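Local coordinates for protein putative aldehyde dehydrogenase AldY (Bacillus subtilis, PDB 4DNG) that probably oxidises aldehydes to carboxylates with NAD(+) as the electron acceptor, and may help protect the cell against stress from ethanol and related compounds, at residues V326-E336 with R358-Y366. Numbering follows the deposited sequence.
Sequences VGPLINERQIE and RVGNVLTPY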
# COMPACT_ATOMS: atom_id res chain seq x y z
N VAL A 326 -19.17 1.38 33.19
CA VAL A 326 -19.67 2.27 32.17
C VAL A 326 -19.48 3.71 32.65
O VAL A 326 -20.17 4.17 33.57
CB VAL A 326 -21.14 1.97 31.81
CG1 VAL A 326 -21.51 2.68 30.52
CG2 VAL A 326 -21.34 0.48 31.63
N GLY A 327 -18.50 4.39 32.05
CA GLY A 327 -18.27 5.79 32.32
C GLY A 327 -18.86 6.65 31.22
O GLY A 327 -19.68 6.19 30.42
N PRO A 328 -18.43 7.92 31.15
CA PRO A 328 -19.08 8.88 30.29
C PRO A 328 -18.67 8.69 28.87
O PRO A 328 -17.64 8.07 28.62
CB PRO A 328 -18.55 10.23 30.81
CG PRO A 328 -17.36 9.93 31.68
CD PRO A 328 -17.22 8.45 31.80
N LEU A 329 -19.47 9.19 27.93
CA LEU A 329 -19.00 9.23 26.54
C LEU A 329 -18.06 10.42 26.37
O LEU A 329 -18.14 11.39 27.13
CB LEU A 329 -20.16 9.28 25.55
CG LEU A 329 -21.04 8.02 25.50
CD1 LEU A 329 -22.03 8.10 24.34
CD2 LEU A 329 -20.19 6.76 25.39
N ILE A 330 -17.18 10.35 25.38
CA ILE A 330 -16.11 11.32 25.18
C ILE A 330 -16.55 12.80 25.19
O ILE A 330 -15.86 13.64 25.74
CB ILE A 330 -15.32 10.98 23.90
CG1 ILE A 330 -14.12 11.93 23.67
CG2 ILE A 330 -16.26 10.98 22.71
CD1 ILE A 330 -13.10 11.97 24.81
N ASN A 331 -17.70 13.09 24.60
CA ASN A 331 -18.26 14.44 24.59
C ASN A 331 -19.78 14.44 24.32
O ASN A 331 -20.38 13.39 24.12
CB ASN A 331 -17.53 15.30 23.53
CG ASN A 331 -17.75 14.79 22.12
OD1 ASN A 331 -18.87 14.49 21.73
ND2 ASN A 331 -16.67 14.67 21.36
N GLU A 332 -20.37 15.63 24.28
CA GLU A 332 -21.81 15.81 24.08
C GLU A 332 -22.29 15.45 22.67
O GLU A 332 -23.42 14.98 22.52
CB GLU A 332 -22.19 17.26 24.39
CG GLU A 332 -23.66 17.61 24.23
CD GLU A 332 -24.46 17.43 25.50
OE1 GLU A 332 -23.95 17.73 26.60
OE2 GLU A 332 -25.63 16.98 25.39
N ARG A 333 -21.46 15.68 21.66
CA ARG A 333 -21.85 15.33 20.29
C ARG A 333 -22.04 13.82 20.14
O ARG A 333 -22.87 13.38 19.35
CB ARG A 333 -20.85 15.86 19.27
CG ARG A 333 -21.20 17.23 18.69
CD ARG A 333 -20.25 17.65 17.57
NE ARG A 333 -18.93 18.07 18.06
CZ ARG A 333 -17.77 17.46 17.80
NH1 ARG A 333 -17.73 16.38 17.03
NH2 ARG A 333 -16.65 17.93 18.31
N GLN A 334 -21.27 13.04 20.90
CA GLN A 334 -21.39 11.57 20.89
C GLN A 334 -22.70 11.10 21.50
O GLN A 334 -23.31 10.17 20.98
CB GLN A 334 -20.24 10.90 21.65
CG GLN A 334 -18.91 10.99 20.93
CD GLN A 334 -18.90 10.19 19.65
OE1 GLN A 334 -18.92 10.75 18.55
NE2 GLN A 334 -18.87 8.86 19.79
N ILE A 335 -23.12 11.75 22.59
CA ILE A 335 -24.38 11.40 23.21
C ILE A 335 -25.57 11.68 22.27
O ILE A 335 -26.38 10.79 22.04
CB ILE A 335 -24.58 12.07 24.58
CG1 ILE A 335 -23.55 11.54 25.58
CG2 ILE A 335 -25.96 11.76 25.12
CD1 ILE A 335 -23.31 12.45 26.77
N GLU A 336 -25.65 12.89 21.73
CA GLU A 336 -26.74 13.25 20.81
C GLU A 336 -26.78 12.27 19.64
O GLU A 336 -27.85 11.82 19.23
CB GLU A 336 -26.61 14.71 20.30
CG GLU A 336 -26.30 15.77 21.36
CD GLU A 336 -27.52 16.40 22.01
OE1 GLU A 336 -28.66 15.99 21.73
OE2 GLU A 336 -27.32 17.34 22.83
N ARG A 358 -29.83 8.57 30.20
CA ARG A 358 -28.75 9.55 30.24
C ARG A 358 -28.61 10.15 31.63
O ARG A 358 -29.50 10.87 32.07
CB ARG A 358 -28.96 10.67 29.21
CG ARG A 358 -28.06 11.87 29.47
CD ARG A 358 -28.00 12.89 28.34
NE ARG A 358 -26.86 13.78 28.54
CZ ARG A 358 -26.48 14.76 27.72
NH1 ARG A 358 -25.41 15.49 28.02
NH2 ARG A 358 -27.16 15.00 26.59
N VAL A 359 -27.50 9.86 32.29
CA VAL A 359 -27.18 10.49 33.57
C VAL A 359 -25.97 11.39 33.37
O VAL A 359 -24.83 10.92 33.29
CB VAL A 359 -26.88 9.45 34.68
CG1 VAL A 359 -26.83 10.14 36.04
CG2 VAL A 359 -27.92 8.34 34.70
N GLY A 360 -26.22 12.70 33.30
CA GLY A 360 -25.16 13.64 33.00
C GLY A 360 -24.66 13.31 31.60
O GLY A 360 -25.43 13.30 30.65
N ASN A 361 -23.37 13.00 31.49
CA ASN A 361 -22.79 12.66 30.19
C ASN A 361 -22.51 11.14 30.03
O ASN A 361 -21.85 10.71 29.07
CB ASN A 361 -21.57 13.54 29.89
CG ASN A 361 -21.86 15.02 30.13
OD1 ASN A 361 -21.38 15.61 31.11
ND2 ASN A 361 -22.64 15.62 29.23
N VAL A 362 -23.05 10.36 30.97
CA VAL A 362 -23.00 8.90 30.92
C VAL A 362 -24.28 8.40 30.26
O VAL A 362 -25.38 8.79 30.66
CB VAL A 362 -22.93 8.28 32.34
CG1 VAL A 362 -23.02 6.76 32.26
CG2 VAL A 362 -21.66 8.69 33.09
N LEU A 363 -24.17 7.54 29.27
CA LEU A 363 -25.34 6.74 28.96
C LEU A 363 -25.17 5.26 29.31
O LEU A 363 -24.13 4.65 29.04
CB LEU A 363 -25.94 7.02 27.57
CG LEU A 363 -25.32 6.71 26.23
CD1 LEU A 363 -25.71 5.31 25.77
CD2 LEU A 363 -25.84 7.74 25.24
N THR A 364 -26.20 4.74 29.97
CA THR A 364 -26.22 3.40 30.51
C THR A 364 -26.58 2.49 29.37
O THR A 364 -27.27 2.93 28.45
CB THR A 364 -27.30 3.26 31.58
OG1 THR A 364 -28.54 3.69 31.02
CG2 THR A 364 -26.96 4.12 32.82
N PRO A 365 -26.12 1.22 29.43
CA PRO A 365 -26.21 0.31 28.29
C PRO A 365 -27.63 0.19 27.71
O PRO A 365 -28.61 0.19 28.47
CB PRO A 365 -25.76 -1.04 28.88
CG PRO A 365 -24.98 -0.70 30.10
CD PRO A 365 -25.53 0.58 30.62
N TYR A 366 -27.72 0.11 26.38
CA TYR A 366 -28.95 -0.26 25.68
C TYR A 366 -28.73 -1.56 24.93
O TYR A 366 -27.70 -1.73 24.27
CB TYR A 366 -29.38 0.80 24.66
CG TYR A 366 -29.86 2.13 25.24
CD1 TYR A 366 -28.96 3.01 25.86
CD2 TYR A 366 -31.20 2.51 25.13
CE1 TYR A 366 -29.39 4.23 26.37
CE2 TYR A 366 -31.64 3.73 25.64
CZ TYR A 366 -30.73 4.58 26.25
OH TYR A 366 -31.18 5.79 26.76
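P328 and V362 bring the two backbones together, their CA atoms 4.0 Å apart, where a loop leading into helix 332-347 passes a beta hairpin whose strands belong to a mixed sheet, away from the predicted catalytic residues. The hairpin turns through a type II' beta turn from V359 to V362, with G360 and N361 at its corners. One backbone bond joins the segments, L329 N to N361 O at 3.0 Å. Just beyond it the loop becomes helix: N331 is the N-cap, its OD1 accepting from Q334 N.

The same hairpin corner meets the first helical turn through I335, whose CD1 lies against N361 CB at 3.7 Å. The other branch of I335, CG2, touches L363 CD2, which also meets L329 CD1 at 3.9 Å, making a small apolar cluster that A338 of the helix extends. On the far flank V362 CG2 rests on P328, and V326 CG2 reaches P365 CG. N361 OD1 accepts a hydrogen bond from Q32 NE2, outside the two segments.

At the outer edge of the contact, R358 and E332 illustrate how a turn can orient a salt bridge. The arginine chain is extended from CG to NE, and NE donates almost straight (176°) to G360 O, which lies in the guanidinium plane, so the bond helps fix the rotation of the group. Its NH1 and NH2 then grip E332 end-on, NH1 to OE1 at 3.0 Å and NH2 to OE2 at 2.8 Å, with the carboxylate plane turned 40° from the guanidinium. The end of I335 lies over one guanidinium face, CD1 offset toward its edge. A leucine in place of R358 would probably leave the E332 carboxylate without its mate and G360 O without this donor. The chemistry thus grades from apolar contacts to a partly exposed, two-pronged ion pair, which with one backbone bond ties the helix start to the turn.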